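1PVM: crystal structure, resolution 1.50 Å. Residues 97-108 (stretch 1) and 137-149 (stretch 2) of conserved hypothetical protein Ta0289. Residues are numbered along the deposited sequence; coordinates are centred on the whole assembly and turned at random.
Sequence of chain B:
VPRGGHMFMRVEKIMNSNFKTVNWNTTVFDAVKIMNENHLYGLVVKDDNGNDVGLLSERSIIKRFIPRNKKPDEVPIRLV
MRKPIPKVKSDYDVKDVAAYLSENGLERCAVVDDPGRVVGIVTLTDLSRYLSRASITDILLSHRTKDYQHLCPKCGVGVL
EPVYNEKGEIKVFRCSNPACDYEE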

ATOM      1  N   VAL B  97       6.078   1.028 -20.202  1.00 11.14           N
ATOM      2  CA  VAL B  97       5.861   1.487 -18.837  1.00 10.42           C
ATOM      3  C   VAL B  97       5.824   0.280 -17.905  1.00 10.29           C
ATOM      4  O   VAL B  97       6.397   0.306 -16.817  1.00  9.73           O
ATOM      5  CB  VAL B  97       4.540   2.276 -18.718  1.00 10.86           C
ATOM      6  CG1 VAL B  97       4.364   2.797 -17.291  1.00  9.81           C
ATOM      7  CG2 VAL B  97       4.555   3.435 -19.696  1.00  9.65           C
ATOM      8  N   ALA B  98       5.155  -0.780 -18.342  1.00  9.68           N
ATOM      9  CA  ALA B  98       5.061  -1.998 -17.551  1.00  9.93           C
ATOM     10  C   ALA B  98       6.457  -2.539 -17.238  1.00  9.55           C
ATOM     11  O   ALA B  98       6.757  -2.890 -16.093  1.00  9.67           O
ATOM     12  CB  ALA B  98       4.246  -3.047 -18.303  1.00 10.47           C
ATOM     13  N   ALA B  99       7.307  -2.609 -18.260  1.00 10.29           N
ATOM     14  CA  ALA B  99       8.667  -3.103 -18.084  1.00  9.51           C
ATOM     15  C   ALA B  99       9.452  -2.233 -17.102  1.00  9.26           C
ATOM     16  O   ALA B  99      10.227  -2.744 -16.294  1.00  8.60           O
ATOM     17  CB  ALA B  99       9.381  -3.150 -19.427  1.00  9.78           C
ATOM     18  N   TYR B 100       9.250  -0.917 -17.174  1.00  7.76           N
ATOM     19  CA  TYR B 100       9.946   0.006 -16.278  1.00  8.71           C
ATOM     20  C   TYR B 100       9.501  -0.208 -14.836  1.00  7.38           C
ATOM     21  O   TYR B 100      10.323  -0.295 -13.927  1.00  8.00           O
ATOM     22  CB  TYR B 100       9.671   1.461 -16.671  1.00  7.37           C
ATOM     23  CG  TYR B 100      10.284   2.458 -15.707  1.00  8.99           C
ATOM     24  CD1 TYR B 100      11.652   2.743 -15.732  1.00  8.90           C
ATOM     25  CD2 TYR B 100       9.500   3.085 -14.740  1.00  9.32           C
ATOM     26  CE1 TYR B 100      12.222   3.633 -14.813  1.00  9.04           C
ATOM     27  CE2 TYR B 100      10.058   3.974 -13.816  1.00  8.76           C
ATOM     28  CZ  TYR B 100      11.417   4.242 -13.859  1.00  9.91           C
ATOM     29  OH  TYR B 100      11.960   5.119 -12.946  1.00 10.37           O
ATOM     30  N   LEU B 101       8.194  -0.282 -14.626  1.00  6.64           N
ATOM     31  CA  LEU B 101       7.679  -0.485 -13.282  1.00  7.52           C
ATOM     32  C   LEU B 101       8.158  -1.819 -12.705  1.00  7.87           C
ATOM     33  O   LEU B 101       8.652  -1.871 -11.583  1.00  7.73           O
ATOM     34  CB  LEU B 101       6.149  -0.440 -13.290  1.00  8.21           C
ATOM     35  CG  LEU B 101       5.493   0.892 -13.675  1.00  6.95           C
ATOM     36  CD1 LEU B 101       3.978   0.716 -13.703  1.00  7.88           C
ATOM     37  CD2 LEU B 101       5.883   1.981 -12.689  1.00  7.79           C
ATOM     38  N   SER B 102       8.019  -2.888 -13.481  1.00  8.35           N
ATOM     39  CA  SER B 102       8.429  -4.225 -13.040  1.00  9.55           C
ATOM     40  C   SER B 102       9.921  -4.304 -12.698  1.00  9.56           C
ATOM     41  O   SER B 102      10.313  -4.913 -11.698  1.00  7.95           O
ATOM     42  CB  SER B 102       8.088  -5.253 -14.124  1.00  9.73           C
ATOM     43  OG  SER B 102       8.410  -6.562 -13.693  1.00 13.79           O
ATOM     44  N   GLU B 103      10.745  -3.685 -13.537  1.00  9.46           N
ATOM     45  CA  GLU B 103      12.194  -3.653 -13.346  1.00 12.34           C
ATOM     46  C   GLU B 103      12.580  -3.000 -12.013  1.00 12.26           C
ATOM     47  O   GLU B 103      13.578  -3.375 -11.386  1.00 10.74           O
ATOM     48  CB  GLU B 103      12.830  -2.889 -14.519  1.00 16.17           C
ATOM     49  CG  GLU B 103      14.261  -2.395 -14.319  1.00 25.02           C
ATOM     50  CD  GLU B 103      15.271  -3.512 -14.105  1.00 30.18           C
ATOM     51  OE1 GLU B 103      15.013  -4.653 -14.549  1.00 33.33           O
ATOM     52  OE2 GLU B 103      16.338  -3.239 -13.504  1.00 34.18           O
ATOM     53  N   ASN B 104      11.768  -2.038 -11.580  1.00  9.42           N
ATOM     54  CA  ASN B 104      12.016  -1.300 -10.348  1.00 10.02           C
ATOM     55  C   ASN B 104      11.135  -1.679  -9.161  1.00 10.03           C
ATOM     56  O   ASN B 104      11.228  -1.061  -8.100  1.00  9.93           O
ATOM     57  CB  ASN B 104      11.871   0.198 -10.632  1.00 10.57           C
ATOM     58  CG  ASN B 104      12.988   0.733 -11.506  1.00 11.68           C
ATOM     59  OD1 ASN B 104      14.105   0.940 -11.037  1.00 12.87           O
ATOM     60  ND2 ASN B 104      12.697   0.941 -12.788  1.00 11.12           N
ATOM     61  N   GLY B 105      10.289  -2.690  -9.333  1.00  8.73           N
ATOM     62  CA  GLY B 105       9.406  -3.105  -8.255  1.00  9.22           C
ATOM     63  C   GLY B 105       8.365  -2.055  -7.898  1.00  9.46           C
ATOM     64  O   GLY B 105       7.851  -2.029  -6.780  1.00  9.31           O
ATOM     65  N   LEU B 106       8.041  -1.193  -8.855  1.00  8.76           N
ATOM     66  CA  LEU B 106       7.065  -0.121  -8.631  1.00  8.04           C
ATOM     67  C   LEU B 106       5.662  -0.461  -9.137  1.00  8.03           C
ATOM     68  O   LEU B 106       5.496  -1.320 -10.003  1.00  8.27           O
ATOM     69  CB  LEU B 106       7.528   1.157  -9.345  1.00  7.21           C
ATOM     70  CG  LEU B 106       8.888   1.753  -8.986  1.00  7.11           C
ATOM     71  CD1 LEU B 106       9.262   2.829 -10.004  1.00  6.97           C
ATOM     72  CD2 LEU B 106       8.848   2.321  -7.575  1.00  8.36           C
ATOM     73  N   GLU B 107       4.655   0.216  -8.591  1.00  7.49           N
ATOM     74  CA  GLU B 107       3.290   0.024  -9.065  1.00  7.97           C
ATOM     75  C   GLU B 107       2.769   1.350  -9.632  1.00  7.33           C
ATOM     76  O   GLU B 107       1.625   1.451 -10.074  1.00  7.80           O
ATOM     77  CB  GLU B 107       2.375  -0.526  -7.959  1.00 10.01           C
ATOM     78  CG  GLU B 107       2.509   0.119  -6.596  1.00 13.09           C
ATOM     79  CD  GLU B 107       1.784   1.441  -6.496  1.00 15.03           C
ATOM     80  OE1 GLU B 107       0.599   1.501  -6.892  1.00 19.23           O
ATOM     81  OE2 GLU B 107       2.394   2.412  -6.005  1.00 18.33           O
ATOM     82  N   ARG B 108       3.640   2.360  -9.628  1.00  7.30           N
ATOM     83  CA  ARG B 108       3.321   3.677 -10.182  1.00  7.38           C
ATOM     84  C   ARG B 108       4.593   4.495 -10.374  1.00  6.50           C
ATOM     85  O   ARG B 108       5.614   4.222  -9.751  1.00  7.53           O
ATOM     86  CB  ARG B 108       2.355   4.443  -9.275  1.00  7.43           C
ATOM     87  CG  ARG B 108       2.951   5.021  -7.996  1.00  7.49           C
ATOM     88  CD  ARG B 108       1.826   5.618  -7.151  1.00 10.30           C
ATOM     89  NE  ARG B 108       0.869   4.581  -6.764  1.00 10.43           N
ATOM     90  CZ  ARG B 108      -0.429   4.775  -6.546  1.00  8.34           C
ATOM     91  NH1 ARG B 108      -0.971   5.980  -6.673  1.00  9.93           N
ATOM     92  NH2 ARG B 108      -1.188   3.748  -6.200  1.00 11.04           N
TER
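Stretch 2, residues 137-149: TDILLSHRTKDYQ

I139 supplies the apolar contact between the helices. Its chi1 (m) and chi2 (t) bring CD1 to 3.9 Å from A98 CB and 4.5 Å from L101 CD1, while its CG2 lies 3.7 Å from L106 O. Around this centre stretch 2 continues a helix through T145, with phi/psi near -65/-40 for most of it and T145 loosening to -97/-25. It runs almost alongside helix 97-104: the axes approach to 8.1 Å and their N-to-C directions differ by 24°. A second apolar contact forms beyond the helix, where Y148 CB lies 4.1 Å from L106 CD2.

The backbones come closest at G105, whose CA is 4.0 Å from H143 CA. G105, with phi 66°, is the first residue to leave helical phi/psi, in a Schellman motif, and an ideal CB here would fall 2.5 Å from K146 O, a clash; the absent side chain permits the approach. H143 ND1 donates to G105 O (2.8 Å, N-H...O angle 165°), and E107 CG covers one face of the imidazole, 3.6 Å from the ring centroid and 17° off its normal.

At the polar edge, S102 OG donates to D138 OD2 (2.6 Å) and lies 2.7 Å from S142 OG. K146, the first residue to leave helical phi/psi in stretch 2, reaches back so that NZ donates to S102 O at 3.0 Å. Water 2 links Y148 N (2.9 Å from its oxygen) to N104 O (3.1 Å).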

ATOM      1  N   THR B 137       0.284  -9.488 -13.817  1.00  9.47           N
ATOM      2  CA  THR B 137       0.785 -10.389 -12.782  1.00  9.75           C
ATOM      3  C   THR B 137       2.279 -10.121 -12.546  1.00 10.49           C
ATOM      4  O   THR B 137       2.755 -10.136 -11.405  1.00 10.62           O
ATOM      5  CB  THR B 137       0.573 -11.860 -13.199  1.00 11.13           C
ATOM      6  OG1 THR B 137      -0.822 -12.083 -13.421  1.00 11.39           O
ATOM      7  CG2 THR B 137       1.060 -12.808 -12.118  1.00 11.71           C
ATOM      8  N   ASP B 138       3.015  -9.865 -13.625  1.00  9.93           N
ATOM      9  CA  ASP B 138       4.441  -9.580 -13.521  1.00 10.10           C
ATOM     10  C   ASP B 138       4.696  -8.361 -12.637  1.00  9.97           C
ATOM     11  O   ASP B 138       5.522  -8.407 -11.729  1.00 10.59           O
ATOM     12  CB  ASP B 138       5.042  -9.329 -14.906  1.00 12.43           C
ATOM     13  CG  ASP B 138       6.482  -8.842 -14.833  1.00 12.34           C
ATOM     14  OD1 ASP B 138       7.332  -9.575 -14.286  1.00 16.78           O
ATOM     15  OD2 ASP B 138       6.762  -7.726 -15.313  1.00 13.86           O
ATOM     16  N   ILE B 139       3.996  -7.267 -12.917  1.00  8.34           N
ATOM     17  CA  ILE B 139       4.147  -6.046 -12.129  1.00  8.62           C
ATOM     18  C   ILE B 139       3.805  -6.320 -10.663  1.00  8.19           C
ATOM     19  O   ILE B 139       4.520  -5.878  -9.759  1.00  7.06           O
ATOM     20  CB  ILE B 139       3.230  -4.924 -12.666  1.00  8.80           C
ATOM     21  CG1 ILE B 139       3.691  -4.505 -14.063  1.00 10.51           C
ATOM     22  CG2 ILE B 139       3.243  -3.723 -11.717  1.00  9.73           C
ATOM     23  CD1 ILE B 139       2.779  -3.480 -14.729  1.00  8.98           C
ATOM     24  N   LEU B 140       2.719  -7.056 -10.433  1.00  8.40           N
ATOM     25  CA  LEU B 140       2.303  -7.385  -9.072  1.00  8.59           C
ATOM     26  C   LEU B 140       3.362  -8.198  -8.328  1.00  8.09           C
ATOM     27  O   LEU B 140       3.660  -7.917  -7.164  1.00  8.41           O
ATOM     28  CB  LEU B 140       0.971  -8.143  -9.087  1.00  8.62           C
ATOM     29  CG  LEU B 140      -0.250  -7.305  -9.476  1.00  9.33           C
ATOM     30  CD1 LEU B 140      -1.453  -8.212  -9.688  1.00  8.90           C
ATOM     31  CD2 LEU B 140      -0.530  -6.273  -8.388  1.00  9.90           C
ATOM     32  N   LEU B 141       3.936  -9.191  -9.000  1.00  7.92           N
ATOM     33  CA  LEU B 141       4.970 -10.022  -8.384  1.00  8.85           C
ATOM     34  C   LEU B 141       6.251  -9.226  -8.143  1.00  7.75           C
ATOM     35  O   LEU B 141       6.901  -9.362  -7.098  1.00  8.73           O
ATOM     36  CB  LEU B 141       5.272 -11.239  -9.263  1.00 10.47           C
ATOM     37  CG  LEU B 141       4.165 -12.296  -9.304  1.00 11.32           C
ATOM     38  CD1 LEU B 141       4.551 -13.410 -10.263  1.00 13.46           C
ATOM     39  CD2 LEU B 141       3.932 -12.851  -7.904  1.00 12.53           C
ATOM     40  N   SER B 142       6.616  -8.388  -9.105  1.00  6.32           N
ATOM     41  CA  SER B 142       7.822  -7.582  -8.963  1.00  6.31           C
ATOM     42  C   SER B 142       7.686  -6.552  -7.846  1.00  5.42           C
ATOM     43  O   SER B 142       8.662  -6.237  -7.170  1.00  7.28           O
ATOM     44  CB  SER B 142       8.153  -6.874 -10.276  1.00  6.66           C
ATOM     45  OG  SER B 142       8.611  -7.800 -11.246  1.00  8.88           O
ATOM     46  N   HIS B 143       6.480  -6.026  -7.653  1.00  6.49           N
ATOM     47  CA  HIS B 143       6.260  -5.034  -6.603  1.00  6.73           C
ATOM     48  C   HIS B 143       6.371  -5.657  -5.217  1.00  7.53           C
ATOM     49  O   HIS B 143       6.783  -5.000  -4.259  1.00  7.99           O
ATOM     50  CB  HIS B 143       4.889  -4.381  -6.768  1.00  7.69           C
ATOM     51  CG  HIS B 143       4.590  -3.340  -5.735  1.00  7.78           C
ATOM     52  ND1 HIS B 143       5.388  -2.232  -5.541  1.00  7.04           N
ATOM     53  CD2 HIS B 143       3.585  -3.243  -4.833  1.00  7.53           C
ATOM     54  CE1 HIS B 143       4.887  -1.498  -4.562  1.00  7.77           C
ATOM     55  NE2 HIS B 143       3.794  -2.089  -4.116  1.00  6.89           N
ATOM     56  N   ARG B 144       6.002  -6.929  -5.105  1.00  8.89           N
ATOM     57  CA  ARG B 144       6.083  -7.614  -3.822  1.00  9.73           C
ATOM     58  C   ARG B 144       7.515  -7.997  -3.459  1.00 10.78           C
ATOM     59  O   ARG B 144       7.920  -7.912  -2.298  1.00 11.45           O
ATOM     60  CB  ARG B 144       5.230  -8.882  -3.842  1.00 12.53           C
ATOM     61  CG  ARG B 144       5.288  -9.666  -2.537  1.00 16.98           C
ATOM     62  CD  ARG B 144       4.222 -10.747  -2.481  1.00 22.32           C
ATOM     63  NE  ARG B 144       4.637 -12.001  -3.104  1.00 26.16           N
ATOM     64  CZ  ARG B 144       5.619 -12.774  -2.651  1.00 30.23           C
ATOM     65  NH1 ARG B 144       6.304 -12.423  -1.568  1.00 32.06           N
ATOM     66  NH2 ARG B 144       5.906 -13.916  -3.265  1.00 31.25           N
ATOM     67  N   THR B 145       8.286  -8.388  -4.465  1.00 10.69           N
ATOM     68  CA  THR B 145       9.645  -8.864  -4.251  1.00 11.16           C
ATOM     69  C   THR B 145      10.814  -7.901  -4.434  1.00 12.27           C
ATOM     70  O   THR B 145      11.875  -8.099  -3.842  1.00 12.05           O
ATOM     71  CB  THR B 145       9.890 -10.088  -5.138  1.00 11.58           C
ATOM     72  OG1 THR B 145       9.619  -9.741  -6.499  1.00 14.71           O
ATOM     73  CG2 THR B 145       8.963 -11.229  -4.734  1.00 12.36           C
ATOM     74  N   LYS B 146      10.636  -6.866  -5.247  1.00 14.02           N
ATOM     75  CA  LYS B 146      11.726  -5.925  -5.481  1.00 15.14           C
ATOM     76  C   LYS B 146      11.487  -4.565  -4.845  1.00 16.95           C
ATOM     77  O   LYS B 146      10.349  -4.168  -4.598  1.00 16.32           O
ATOM     78  CB  LYS B 146      11.946  -5.737  -6.983  1.00 15.98           C
ATOM     79  CG  LYS B 146      12.101  -7.017  -7.780  1.00 16.59           C
ATOM     80  CD  LYS B 146      12.155  -6.680  -9.259  1.00 16.92           C
ATOM     81  CE  LYS B 146      12.017  -7.907 -10.130  1.00 22.11           C
ATOM     82  NZ  LYS B 146      11.850  -7.526 -11.561  1.00 22.15           N
ATOM     83  N   ASP B 147      12.580  -3.852  -4.594  1.00 20.49           N
ATOM     84  CA  ASP B 147      12.527  -2.527  -3.996  1.00 23.90           C
ATOM     85  C   ASP B 147      13.385  -1.545  -4.795  1.00 21.77           C
ATOM     86  O   ASP B 147      14.517  -1.846  -5.171  1.00 22.86           O
ATOM     87  CB  ASP B 147      12.986  -2.584  -2.530  1.00 29.68           C
ATOM     88  CG  ASP B 147      14.270  -3.381  -2.341  1.00 34.54           C
ATOM     89  OD1 ASP B 147      14.284  -4.585  -2.684  1.00 38.67           O
ATOM     90  OD2 ASP B 147      15.266  -2.810  -1.842  1.00 38.35           O
ATOM     91  N   TYR B 148      12.814  -0.375  -5.058  1.00 20.27           N
ATOM     92  CA  TYR B 148      13.457   0.691  -5.824  1.00 17.47           C
ATOM     93  C   TYR B 148      14.809   1.105  -5.250  1.00 16.07           C
ATOM     94  O   TYR B 148      14.945   1.265  -4.043  1.00 18.03           O
ATOM     95  CB  TYR B 148      12.522   1.905  -5.842  1.00 15.20           C
ATOM     96  CG  TYR B 148      12.958   3.055  -6.729  1.00 12.98           C
ATOM     97  CD1 TYR B 148      12.902   2.953  -8.118  1.00 11.92           C
ATOM     98  CD2 TYR B 148      13.387   4.266  -6.174  1.00 12.23           C
ATOM     99  CE1 TYR B 148      13.257   4.029  -8.935  1.00 11.80           C
ATOM    100  CE2 TYR B 148      13.746   5.350  -6.985  1.00 10.15           C
ATOM    101  CZ  TYR B 148      13.674   5.224  -8.361  1.00 10.31           C
ATOM    102  OH  TYR B 148      13.986   6.292  -9.163  1.00 11.07           O
ATOM    103  N   GLN B 149      15.810   1.274  -6.111  1.00 16.18           N
ATOM    104  CA  GLN B 149      17.127   1.715  -5.645  1.00 16.59           C
ATOM    105  C   GLN B 149      17.105   3.227  -5.488  1.00 14.03           C
ATOM    106  O   GLN B 149      17.036   3.954  -6.483  1.00 13.84           O
ATOM    107  CB  GLN B 149      18.232   1.363  -6.643  1.00 20.36           C
ATOM    108  CG  GLN B 149      18.810  -0.031  -6.517  1.00 26.90           C
ATOM    109  CD  GLN B 149      20.235  -0.102  -7.053  1.00 31.27           C
ATOM    110  OE1 GLN B 149      20.543   0.449  -8.116  1.00 32.55           O
ATOM    111  NE2 GLN B 149      21.111  -0.786  -6.319  1.00 32.81           N
TER
HETATM  112  O   HOH W   1      14.865  -6.126 -11.844  1.00 30.49           O
HETATM  113  O   HOH W   2       9.926  -0.442  -5.356  1.00 20.44           O
HETATM  114  O   HOH W   3      15.433   0.409  -8.820  1.00 20.95           O
HETATM  115  O   HOH W   4       6.561  -3.904 -10.043  1.00  8.81           O